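Local structure of isoaspartyl dipeptidase (7CDH) at residues R76-L80 / D285-S289; D84-S88 / G305-A309; C96-D100 / T127-R131; F194-S198 / R227-L231. The protein probably hydrolyses beta-aspartyl (isoaspartyl) dipeptides at a two-zinc centre, as expected of an M38 metallopeptidase linked to protein repair. All blocks are in the same frame, centred on the assembly; numbering follows the deposited sequence.

Contact 1 (R76-L80 / D285-S289). With ZN (zinc ion), chain L.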
loop_
_atom_site.group_PDB
_atom_site.type_symbol
_atom_site.label_atom_id
_atom_site.label_comp_id
_atom_site.label_asym_id
_atom_site.label_seq_id
_atom_site.Cartn_x
_atom_site.Cartn_y
_atom_site.Cartn_z
ATOM N N ARG A 76 -20.318 -19.058 17.411
ATOM C CA ARG A 76 -20.135 -17.655 17.865
ATOM C C ARG A 76 -21.083 -17.335 19.032
ATOM O O ARG A 76 -22.312 -17.504 18.895
ATOM C CB ARG A 76 -20.423 -16.623 16.771
ATOM C CG ARG A 76 -19.500 -16.748 15.579
ATOM C CD ARG A 76 -20.052 -15.917 14.433
ATOM N NE ARG A 76 -19.218 -14.762 14.272
ATOM C CZ ARG A 76 -19.626 -13.521 14.258
ATOM N NH1 ARG A 76 -20.900 -13.219 14.361
ATOM N NH2 ARG A 76 -18.745 -12.564 14.099
ATOM N N THR A 77 -20.572 -16.751 20.107
ATOM C CA THR A 77 -21.409 -16.478 21.294
ATOM C C THR A 77 -21.943 -15.060 21.220
ATOM O O THR A 77 -21.389 -14.204 20.537
ATOM C CB THR A 77 -20.629 -16.711 22.589
ATOM O OG1 THR A 77 -19.606 -15.722 22.562
ATOM C CG2 THR A 77 -20.093 -18.121 22.715
ATOM N N PRO A 78 -23.038 -14.775 21.946
ATOM C CA PRO A 78 -23.605 -13.438 21.952
ATOM C C PRO A 78 -22.704 -12.441 22.697
ATOM O O PRO A 78 -21.827 -12.845 23.416
ATOM C CB PRO A 78 -24.989 -13.590 22.609
ATOM C CG PRO A 78 -25.032 -14.966 23.231
ATOM C CD PRO A 78 -23.832 -15.740 22.721
ATOM N N GLU A 79 -22.968 -11.152 22.495
ATOM C CA GLU A 79 -22.264 -10.051 23.175
ATOM C C GLU A 79 -22.707 -10.021 24.650
ATOM O O GLU A 79 -23.671 -10.673 24.998
ATOM C CB GLU A 79 -22.423 -8.763 22.359
ATOM C CG GLU A 79 -23.745 -8.036 22.476
ATOM C CD GLU A 79 -23.741 -6.629 21.879
ATOM O OE1 GLU A 79 -22.662 -6.167 21.474
ATOM O OE2 GLU A 79 -24.805 -5.977 21.830
ATOM N N LEU A 80 -21.932 -9.368 25.505
ATOM C CA LEU A 80 -22.210 -9.227 26.949
ATOM C C LEU A 80 -23.436 -8.355 27.121
ATOM O O LEU A 80 -23.512 -7.342 26.415
ATOM C CB LEU A 80 -21.015 -8.526 27.586
ATOM C CG LEU A 80 -21.139 -8.329 29.086
ATOM C CD1 LEU A 80 -21.051 -9.667 29.797
ATOM C CD2 LEU A 80 -20.071 -7.384 29.587
ATOM N N ASP A 285 -13.671 -14.790 31.880
ATOM C CA ASP A 285 -13.605 -15.128 30.438
ATOM C C ASP A 285 -15.039 -15.085 29.885
ATOM O O ASP A 285 -15.451 -16.018 29.175
ATOM C CB ASP A 285 -12.963 -16.500 30.250
ATOM C CG ASP A 285 -12.295 -16.632 28.903
ATOM O OD1 ASP A 285 -12.237 -15.615 28.228
ATOM O OD2 ASP A 285 -11.788 -17.730 28.569
ATOM N N GLY A 286 -15.802 -14.081 30.295
ATOM C CA GLY A 286 -17.242 -14.015 30.020
ATOM C C GLY A 286 -17.495 -13.972 28.528
ATOM O O GLY A 286 -16.717 -13.288 27.860
ATOM N N GLN A 287 -18.556 -14.653 28.065
ATOM C CA GLN A 287 -18.945 -14.851 26.635
ATOM C C GLN A 287 -17.916 -15.732 25.902
ATOM O O GLN A 287 -18.104 -15.984 24.707
ATOM C CB GLN A 287 -19.144 -13.509 25.936
ATOM C CG GLN A 287 -20.003 -12.573 26.756
ATOM C CD GLN A 287 -21.297 -13.231 27.179
ATOM O OE1 GLN A 287 -21.628 -13.327 28.359
ATOM N NE2 GLN A 287 -22.041 -13.710 26.203
ATOM N N GLY A 288 -16.858 -16.176 26.583
ATOM C CA GLY A 288 -15.880 -17.115 26.019
ATOM C C GLY A 288 -16.551 -18.430 25.667
ATOM O O GLY A 288 -17.722 -18.629 26.079
ATOM N N SER A 289 -15.861 -19.265 24.886
ATOM C CA SER A 289 -16.230 -20.674 24.574
ATOM C C SER A 289 -15.864 -21.605 25.751
ATOM O O SER A 289 -14.671 -21.594 26.154
ATOM C CB SER A 289 -15.557 -21.094 23.300
ATOM O OG SER A 289 -14.384 -20.316 23.101
HETATM ZN ZN ZN L . -10.442 -15.320 26.709
#

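Contact 2 (D84-S88 / G305-A309)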
loop_
_atom_site.group_PDB
_atom_site.type_symbol
_atom_site.label_atom_id
_atom_site.label_comp_id
_atom_site.label_asym_id
_atom_site.label_seq_id
_atom_site.Cartn_x
_atom_site.Cartn_y
_atom_site.Cartn_z
ATOM N N ASP A 84 -26.192 -8.399 32.948
ATOM C CA ASP A 84 -25.407 -9.548 33.492
ATOM C C ASP A 84 -24.364 -9.027 34.491
ATOM O O ASP A 84 -24.145 -9.663 35.550
ATOM C CB ASP A 84 -24.551 -10.249 32.437
ATOM C CG ASP A 84 -25.050 -11.570 31.881
ATOM O OD1 ASP A 84 -26.257 -11.659 31.540
ATOM O OD2 ASP A 84 -24.188 -12.489 31.725
ATOM N N CYS A 85 -23.673 -7.956 34.092
ATOM C CA CYS A 85 -22.602 -7.297 34.871
ATOM C C CYS A 85 -23.169 -6.816 36.207
ATOM O O CYS A 85 -22.624 -7.189 37.251
ATOM C CB CYS A 85 -22.016 -6.123 34.096
ATOM S SG CYS A 85 -20.978 -6.674 32.725
ATOM N N ILE A 86 -24.222 -6.013 36.134
ATOM C CA ILE A 86 -24.851 -5.343 37.296
ATOM C C ILE A 86 -25.225 -6.409 38.336
ATOM O O ILE A 86 -24.821 -6.283 39.507
ATOM C CB ILE A 86 -26.033 -4.479 36.821
ATOM C CG1 ILE A 86 -25.562 -3.394 35.845
ATOM C CG2 ILE A 86 -26.768 -3.863 38.005
ATOM C CD1 ILE A 86 -26.679 -2.599 35.185
ATOM N N ARG A 87 -25.922 -7.471 37.941
ATOM C CA ARG A 87 -26.447 -8.448 38.930
ATOM C C ARG A 87 -25.344 -9.458 39.293
ATOM O O ARG A 87 -25.616 -10.358 40.106
ATOM C CB ARG A 87 -27.771 -9.046 38.436
ATOM C CG ARG A 87 -27.687 -10.392 37.732
ATOM C CD ARG A 87 -29.032 -10.856 37.176
ATOM N NE ARG A 87 -30.158 -10.058 37.667
ATOM C CZ ARG A 87 -30.953 -9.291 36.922
ATOM N NH1 ARG A 87 -31.934 -8.614 37.501
ATOM N NH2 ARG A 87 -30.791 -9.211 35.610
ATOM N N SER A 88 -24.132 -9.314 38.752
ATOM C CA SER A 88 -22.961 -10.134 39.153
ATOM C C SER A 88 -21.906 -9.282 39.893
ATOM O O SER A 88 -20.838 -9.827 40.193
ATOM C CB SER A 88 -22.408 -10.846 37.945
ATOM O OG SER A 88 -23.330 -11.833 37.471
ATOM N N GLY A 305 -18.580 -18.634 29.116
ATOM C CA GLY A 305 -18.246 -17.832 30.303
ATOM C C GLY A 305 -19.398 -16.908 30.701
ATOM O O GLY A 305 -19.972 -16.268 29.818
ATOM N N SER A 306 -19.694 -16.804 32.007
ATOM C CA SER A 306 -20.553 -15.754 32.614
ATOM C C SER A 306 -19.699 -14.873 33.533
ATOM O O SER A 306 -18.858 -15.423 34.220
ATOM C CB SER A 306 -21.736 -16.339 33.355
ATOM O OG SER A 306 -22.671 -15.300 33.692
ATOM N N VAL A 307 -19.918 -13.563 33.514
ATOM C CA VAL A 307 -19.295 -12.612 34.464
ATOM C C VAL A 307 -19.774 -12.947 35.895
ATOM O O VAL A 307 -19.080 -12.536 36.854
ATOM C CB VAL A 307 -19.560 -11.142 34.099
ATOM C CG1 VAL A 307 -18.865 -10.764 32.813
ATOM C CG2 VAL A 307 -21.037 -10.837 34.014
ATOM N N SER A 308 -20.889 -13.675 36.042
ATOM C CA SER A 308 -21.372 -14.211 37.345
ATOM C C SER A 308 -20.285 -15.096 37.993
ATOM O O SER A 308 -20.245 -15.195 39.251
ATOM C CB SER A 308 -22.697 -14.935 37.203
ATOM O OG SER A 308 -22.521 -16.244 36.676
ATOM N N ALA A 309 -19.378 -15.661 37.201
ATOM C CA ALA A 309 -18.306 -16.508 37.749
ATOM C C ALA A 309 -17.476 -15.760 38.808
ATOM O O ALA A 309 -16.857 -16.437 39.636
ATOM C CB ALA A 309 -17.427 -17.011 36.645
HETATM O O HOH W 1 -21.327 -13.042 31.093
HETATM O O HOH W 2 -19.542 -11.839 39.445
#

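Contact 3 (C96-D100 / T127-R131)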
loop_
_atom_site.group_PDB
_atom_site.type_symbol
_atom_site.label_atom_id
_atom_site.label_comp_id
_atom_site.label_asym_id
_atom_site.label_seq_id
_atom_site.Cartn_x
_atom_site.Cartn_y
_atom_site.Cartn_z
ATOM N N CYS A 96 -11.460 -7.952 25.397
ATOM C CA CYS A 96 -10.507 -8.347 24.347
ATOM C C CYS A 96 -11.203 -9.198 23.284
ATOM O O CYS A 96 -12.367 -9.623 23.508
ATOM C CB CYS A 96 -9.365 -9.119 24.978
ATOM S SG CYS A 96 -9.922 -10.591 25.872
ATOM N N LEU A 97 -10.461 -9.499 22.215
ATOM C CA LEU A 97 -10.802 -10.534 21.211
ATOM C C LEU A 97 -10.056 -11.833 21.512
ATOM O O LEU A 97 -9.024 -11.811 22.197
ATOM C CB LEU A 97 -10.411 -10.061 19.809
ATOM C CG LEU A 97 -10.953 -8.706 19.397
ATOM C CD1 LEU A 97 -10.493 -8.361 17.999
ATOM C CD2 LEU A 97 -12.468 -8.719 19.484
ATOM N N GLY A 98 -10.531 -12.929 20.927
ATOM C CA GLY A 98 -10.002 -14.275 21.183
ATOM C C GLY A 98 -9.567 -14.955 19.909
ATOM O O GLY A 98 -8.920 -14.340 19.104
ATOM N N THR A 99 -9.878 -16.227 19.756
ATOM C CA THR A 99 -9.464 -17.031 18.580
ATOM C C THR A 99 -9.767 -16.290 17.284
ATOM O O THR A 99 -8.884 -16.243 16.446
ATOM C CB THR A 99 -10.153 -18.388 18.589
ATOM O OG1 THR A 99 -10.002 -18.844 19.933
ATOM C CG2 THR A 99 -9.518 -19.335 17.604
ATOM N N ASP A 100 -10.965 -15.724 17.154
ATOM C CA ASP A 100 -11.448 -15.123 15.892
ATOM C C ASP A 100 -11.109 -13.620 15.879
ATOM O O ASP A 100 -11.882 -12.812 16.472
ATOM C CB ASP A 100 -12.938 -15.394 15.689
ATOM C CG ASP A 100 -13.484 -14.873 14.371
ATOM O OD1 ASP A 100 -12.685 -14.333 13.577
ATOM O OD2 ASP A 100 -14.679 -15.065 14.119
ATOM N N THR A 127 -5.958 -4.142 22.359
ATOM C CA THR A 127 -5.801 -4.273 20.901
ATOM C C THR A 127 -5.268 -5.670 20.661
ATOM O O THR A 127 -5.040 -6.384 21.649
ATOM C CB THR A 127 -4.924 -3.174 20.313
ATOM O OG1 THR A 127 -4.970 -3.516 18.937
ATOM C CG2 THR A 127 -3.493 -3.151 20.804
ATOM N N GLY A 128 -5.116 -6.071 19.407
ATOM C CA GLY A 128 -4.707 -7.452 19.070
ATOM C C GLY A 128 -5.799 -8.466 19.332
ATOM O O GLY A 128 -6.948 -8.067 19.614
ATOM N N SER A 129 -5.424 -9.748 19.272
ATOM C CA SER A 129 -6.263 -10.957 19.460
ATOM C C SER A 129 -5.287 -12.125 19.660
ATOM O O SER A 129 -4.076 -11.841 19.865
ATOM C CB SER A 129 -7.195 -11.187 18.260
ATOM O OG SER A 129 -6.472 -11.559 17.058
ATOM N N TYR A 130 -5.757 -13.373 19.562
ATOM C CA TYR A 130 -4.908 -14.571 19.725
ATOM C C TYR A 130 -3.713 -14.482 18.785
ATOM O O TYR A 130 -2.606 -14.789 19.194
ATOM C CB TYR A 130 -5.638 -15.866 19.385
ATOM C CG TYR A 130 -6.330 -16.590 20.512
ATOM C CD1 TYR A 130 -6.920 -15.936 21.587
ATOM C CD2 TYR A 130 -6.449 -17.976 20.455
ATOM C CE1 TYR A 130 -7.592 -16.632 22.586
ATOM C CE2 TYR A 130 -7.086 -18.689 21.460
ATOM C CZ TYR A 130 -7.674 -18.017 22.518
ATOM O OH TYR A 130 -8.331 -18.769 23.462
ATOM N N ARG A 131 -3.961 -14.131 17.528
ATOM C CA ARG A 131 -2.986 -14.349 16.446
ATOM C C ARG A 131 -1.846 -13.339 16.531
ATOM O O ARG A 131 -2.083 -12.168 16.778
ATOM C CB ARG A 131 -3.659 -14.213 15.093
ATOM C CG ARG A 131 -2.697 -14.434 13.941
ATOM C CD ARG A 131 -3.498 -14.693 12.701
ATOM N NE ARG A 131 -2.637 -14.998 11.589
ATOM C CZ ARG A 131 -2.002 -14.105 10.851
ATOM N NH1 ARG A 131 -2.118 -12.807 11.107
ATOM N NH2 ARG A 131 -1.237 -14.545 9.865
HETATM O O HOH W 3 -8.379 -7.442 21.906
HETATM O O HOH W 4 -7.024 -14.012 16.497
#

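Contact 4 (F194-S198 / R227-L231). With ZN (zinc ion), chain K.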
loop_
_atom_site.group_PDB
_atom_site.type_symbol
_atom_site.label_atom_id
_atom_site.label_comp_id
_atom_site.label_asym_id
_atom_site.label_seq_id
_atom_site.Cartn_x
_atom_site.Cartn_y
_atom_site.Cartn_z
ATOM N N PHE A 194 -1.402 -12.934 27.954
ATOM C CA PHE A 194 -1.097 -14.205 27.256
ATOM C C PHE A 194 -2.224 -15.175 27.563
ATOM O O PHE A 194 -2.455 -15.442 28.751
ATOM C CB PHE A 194 0.237 -14.793 27.711
ATOM C CG PHE A 194 1.410 -13.948 27.321
ATOM C CD1 PHE A 194 1.891 -13.962 26.027
ATOM C CD2 PHE A 194 1.997 -13.096 28.230
ATOM C CE1 PHE A 194 2.960 -13.161 25.663
ATOM C CE2 PHE A 194 3.062 -12.286 27.860
ATOM C CZ PHE A 194 3.542 -12.327 26.578
ATOM N N HIS A 195 -2.926 -15.636 26.528
ATOM C CA HIS A 195 -3.708 -16.882 26.609
ATOM C C HIS A 195 -2.723 -18.044 26.672
ATOM O O HIS A 195 -1.989 -18.265 25.693
ATOM C CB HIS A 195 -4.661 -17.022 25.437
ATOM C CG HIS A 195 -5.235 -18.386 25.329
ATOM N ND1 HIS A 195 -6.481 -18.686 25.831
ATOM C CD2 HIS A 195 -4.710 -19.534 24.838
ATOM C CE1 HIS A 195 -6.714 -19.974 25.614
ATOM N NE2 HIS A 195 -5.643 -20.527 24.995
ATOM N N VAL A 196 -2.699 -18.765 27.787
ATOM C CA VAL A 196 -1.795 -19.934 27.897
ATOM C C VAL A 196 -2.613 -21.205 27.743
ATOM O O VAL A 196 -3.502 -21.446 28.561
ATOM C CB VAL A 196 -1.000 -19.958 29.206
ATOM C CG1 VAL A 196 -0.015 -21.115 29.176
ATOM C CG2 VAL A 196 -0.288 -18.640 29.455
ATOM N N GLY A 197 -2.301 -21.983 26.718
ATOM C CA GLY A 197 -2.975 -23.255 26.464
ATOM C C GLY A 197 -2.346 -24.350 27.295
ATOM O O GLY A 197 -1.683 -24.036 28.277
ATOM N N SER A 198 -2.535 -25.598 26.895
ATOM C CA SER A 198 -2.146 -26.774 27.697
ATOM C C SER A 198 -0.851 -27.358 27.136
ATOM O O SER A 198 -0.445 -28.411 27.609
ATOM C CB SER A 198 -3.262 -27.753 27.690
ATOM O OG SER A 198 -3.677 -27.966 26.356
ATOM N N ARG A 227 -5.216 -23.891 34.820
ATOM C CA ARG A 227 -5.606 -24.951 33.851
ATOM C C ARG A 227 -5.095 -26.313 34.357
ATOM O O ARG A 227 -5.782 -27.313 34.177
ATOM C CB ARG A 227 -5.074 -24.524 32.481
ATOM C CG ARG A 227 -5.108 -25.581 31.392
ATOM C CD ARG A 227 -4.308 -25.164 30.161
ATOM N NE ARG A 227 -4.779 -23.926 29.568
ATOM C CZ ARG A 227 -5.911 -23.801 28.876
ATOM N NH1 ARG A 227 -6.270 -22.621 28.384
ATOM N NH2 ARG A 227 -6.698 -24.846 28.703
ATOM N N SER A 228 -3.928 -26.360 34.988
ATOM C CA SER A 228 -3.353 -27.592 35.584
ATOM C C SER A 228 -2.500 -27.238 36.808
ATOM O O SER A 228 -1.993 -26.078 36.873
ATOM C CB SER A 228 -2.548 -28.344 34.568
ATOM O OG SER A 228 -1.238 -27.813 34.452
ATOM N N ARG A 229 -2.338 -28.184 37.741
ATOM C CA ARG A 229 -1.414 -27.999 38.898
ATOM C C ARG A 229 -0.026 -27.653 38.340
ATOM O O ARG A 229 0.603 -26.765 38.886
ATOM C CB ARG A 229 -1.353 -29.198 39.863
ATOM C CG ARG A 229 -0.490 -28.907 41.091
ATOM C CD ARG A 229 -0.521 -29.842 42.296
ATOM N NE ARG A 229 -1.736 -29.726 43.102
ATOM C CZ ARG A 229 -2.818 -30.514 42.987
ATOM N NH1 ARG A 229 -2.862 -31.492 42.096
ATOM N NH2 ARG A 229 -3.868 -30.319 43.768
ATOM N N LYS A 230 0.437 -28.329 37.290
ATOM C CA LYS A 230 1.807 -28.122 36.760
ATOM C C LYS A 230 1.923 -26.666 36.265
ATOM O O LYS A 230 2.899 -25.968 36.637
ATOM C CB LYS A 230 2.130 -29.189 35.711
ATOM C CG LYS A 230 3.570 -29.165 35.211
ATOM C CD LYS A 230 4.098 -30.510 34.697
ATOM C CE LYS A 230 5.111 -30.376 33.575
ATOM N NZ LYS A 230 4.476 -30.462 32.234
ATOM N N LEU A 231 0.940 -26.170 35.513
ATOM C CA LEU A 231 0.984 -24.763 35.041
ATOM C C LEU A 231 0.904 -23.807 36.236
ATOM O O LEU A 231 1.624 -22.772 36.231
ATOM C CB LEU A 231 -0.148 -24.476 34.051
ATOM C CG LEU A 231 -0.102 -23.091 33.427
ATOM C CD1 LEU A 231 1.292 -22.771 32.903
ATOM C CD2 LEU A 231 -1.136 -22.976 32.333
HETATM ZN ZN ZN K . -8.051 -17.466 26.555
#

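Contact 1 (R76-L80 / D285-S289)
At the rim of the two-zinc site, the type II beta turn from Asp285 to Gly288 meets the loop 76-80, with Gln287 as the residue that touches Thr77, Pro78 and Leu80. Gln287 takes the third position of the turn, with positive phi, and presents both its carbonyl and its side chain to the loop. Thr77 OG1 donates to Gln287 O over 2.6 Å, lying in the carbonyl plane at a C=O...OG1 angle of 149°. The same hydroxyl is also bonded to Gly67 N, so two polar groups fix its position. This turn follows strand 280-283 of the TIM-barrel amidohydrolase domain, and its first residue serves the metal: Asp285 OD1 binds zinc at 2.4 Å together with His61, His63 and Glu156. The side chain of Gln287 starts with CG beside the backbone N (chi1 -48°) and bends at chi2, which lays its amide against the loop backbone. Gln287 NE2 donates to Pro78 O over 2.9 Å, approaching from above the carbonyl plane. On the other branch of the amide, Gln287 OE1 lies 4.0 Å from Leu80 CD1, the two side chains crossing at about a right angle. With an alanine here, Pro78 O would probably be left without this donor and a gap would open beside Leu80. Phe385 of the second subunit packs on Thr77 and Pro78.

Contact 2 (D84-S88 / G305-A309)
Ser88 and Ser308 bring their CA atoms to 4.7 Å just past the end of helix 82-86, where the chain meets a type I beta turn, Ser306 to Ala309, that leads into helix 309-318 of the TIM-barrel amidohydrolase fold. Within the helix the facing pair is Cys85 and Val307, CA atoms 6.3 Å apart. In the turn Ala309 N bonds back to Ser306 O, while Gln251 OE1 accepts from Ser306 N. On the other segment, Ser88 N bonds to Cys85 O as the helix ends. Val307 points at the helix and supplies most of the apolar contact. Val307 CG2 rests 3.7 Å from Asp84 O, near Asp84 CB as well, and 4.4 Å from Cys85 SG. Ser88 lies against Ser308, its OG beside CA and CB of that residue. With chi1 at -68° this hydroxyl sits beside its own backbone N and turns back towards the helix, where Ser88 OG donates to Asp84 O over 3.0 Å, nearly along the C=O axis. Two waters bridge the segments. One accepts from Val307 N at 2.8 Å and donates to Asp84 OD2. The second donates both to Ser88 O and, over 2.7 Å, to Val307 O.

Contact 3 (C96-D100 / T127-R131)
The ring of Tyr130 lies beneath the Gly98-Thr99 peptide, with Thr99 N 3.4 Å above its plane and over its centre. Thr99 OG1 covers the same face, 3.3 Å from Tyr130 CE2. That hydroxyl stands beside its own backbone N (chi1 -46°), which brings OG1 over the face that the peptide N already covers, and its polar partner is Glu70 OE1. Tyr130 OH lies against the ring of His195, the two ring planes about 35° apart, and the tyrosine side chain also touches Glu156 and Ala158 of strand 151-159. Tyr130 OH thus reaches the zinc site, 3.4 Å from the ion bound by Glu156, His195 and His224. The two segments leave the ends of adjacent parallel strands, 90-95 and 122-127, of the TIM barrel, and residues 97-99 and 128-130 run about 30° apart. Between the segments a single direct bond forms, weak but fairly straight, from Tyr130 N to Gly98 O at 3.3 Å. Leu97 CB packs on Ser129 CB at 3.7 Å, and Leu97 CD1 comes to 3.9 Å from Gly128 O. If an alanine replaced Tyr130, the Gly98-Thr99 peptide would probably lose the ring it rests on and a gap would open next to His195. One water accepts from Leu97 N at 2.9 Å and donates to Gly128 O. Another donates to Thr99 O, accepts from Arg131 N and is bonded to Ser129 OG. With one weak direct bond between the segments, the two waters probably meet much of the hydrogen-bonding need of the backbone here, while an aromatic face supports the peptide.

Contact 4 (F194-S198 / R227-L231)
Arg227 extends from its backbone with chi1 and chi2 both anti and then bends at chi3 (-59°), a shape that swings its guanidinium under the end of strand 191-196, against Val196 O. Arg227 NE donates to Val196 O over 3.0 Å at an N-H...O angle of 140°, and NH1 adds a second, weak bond to it, so Val196 O is gripped by two N-H groups at the edge of the guanidinium. Over one face of the same group pass Gly197 CA and Ser198 N. Nearer the backbone of the arginine, Arg227 CD packs 3.7 Å from Ser198 CB. Arg227 NH1 lies 3.9 Å from His195 CE1, the guanidinium and imidazole planes being 59° apart, which places the arginine next to a metal ligand. His195 belongs to the binuclear centre: its ND1 binds zinc at 2.1 Å with Glu156 and His224, while Asp161 OD2 accepts from its NE2 and fixes the ring from the far end. Away from the metal, Val196 CG1 touches Leu231 CD2 at 3.8 Å. Leu231 N in turn donates to Ser228 OG over 2.9 Å, an N-cap bond that starts helix 229-240. The contact therefore joins the C-terminal end of strand 191-196, which runs between the parallel strands 151-159 and 220-223, to the first turn of the helix that follows strand 220-223 in the barrel.

From the N terminus, contacts 1 and 2 open first, at 76-80 and 84-88, on either side of the start of helix 82-86. Contact 3 then opens and closes within forty residues, joining the loops after strands 90-95 and 122-127, and contact 4 does the same between strand 191-196 and helix 229-240. These two lie in series within the spans of both earlier contacts, and meet at Tyr130 and His195. Contact 1 closes at 285-289 and contact 2 at 305-309, so their segments cross along the chain. They touch through Gln287, Gly288 and Gly305, and through Leu80 with Cys85 and Val307, tying helix 82-86 and the loop before it to the loop before helix 309-318.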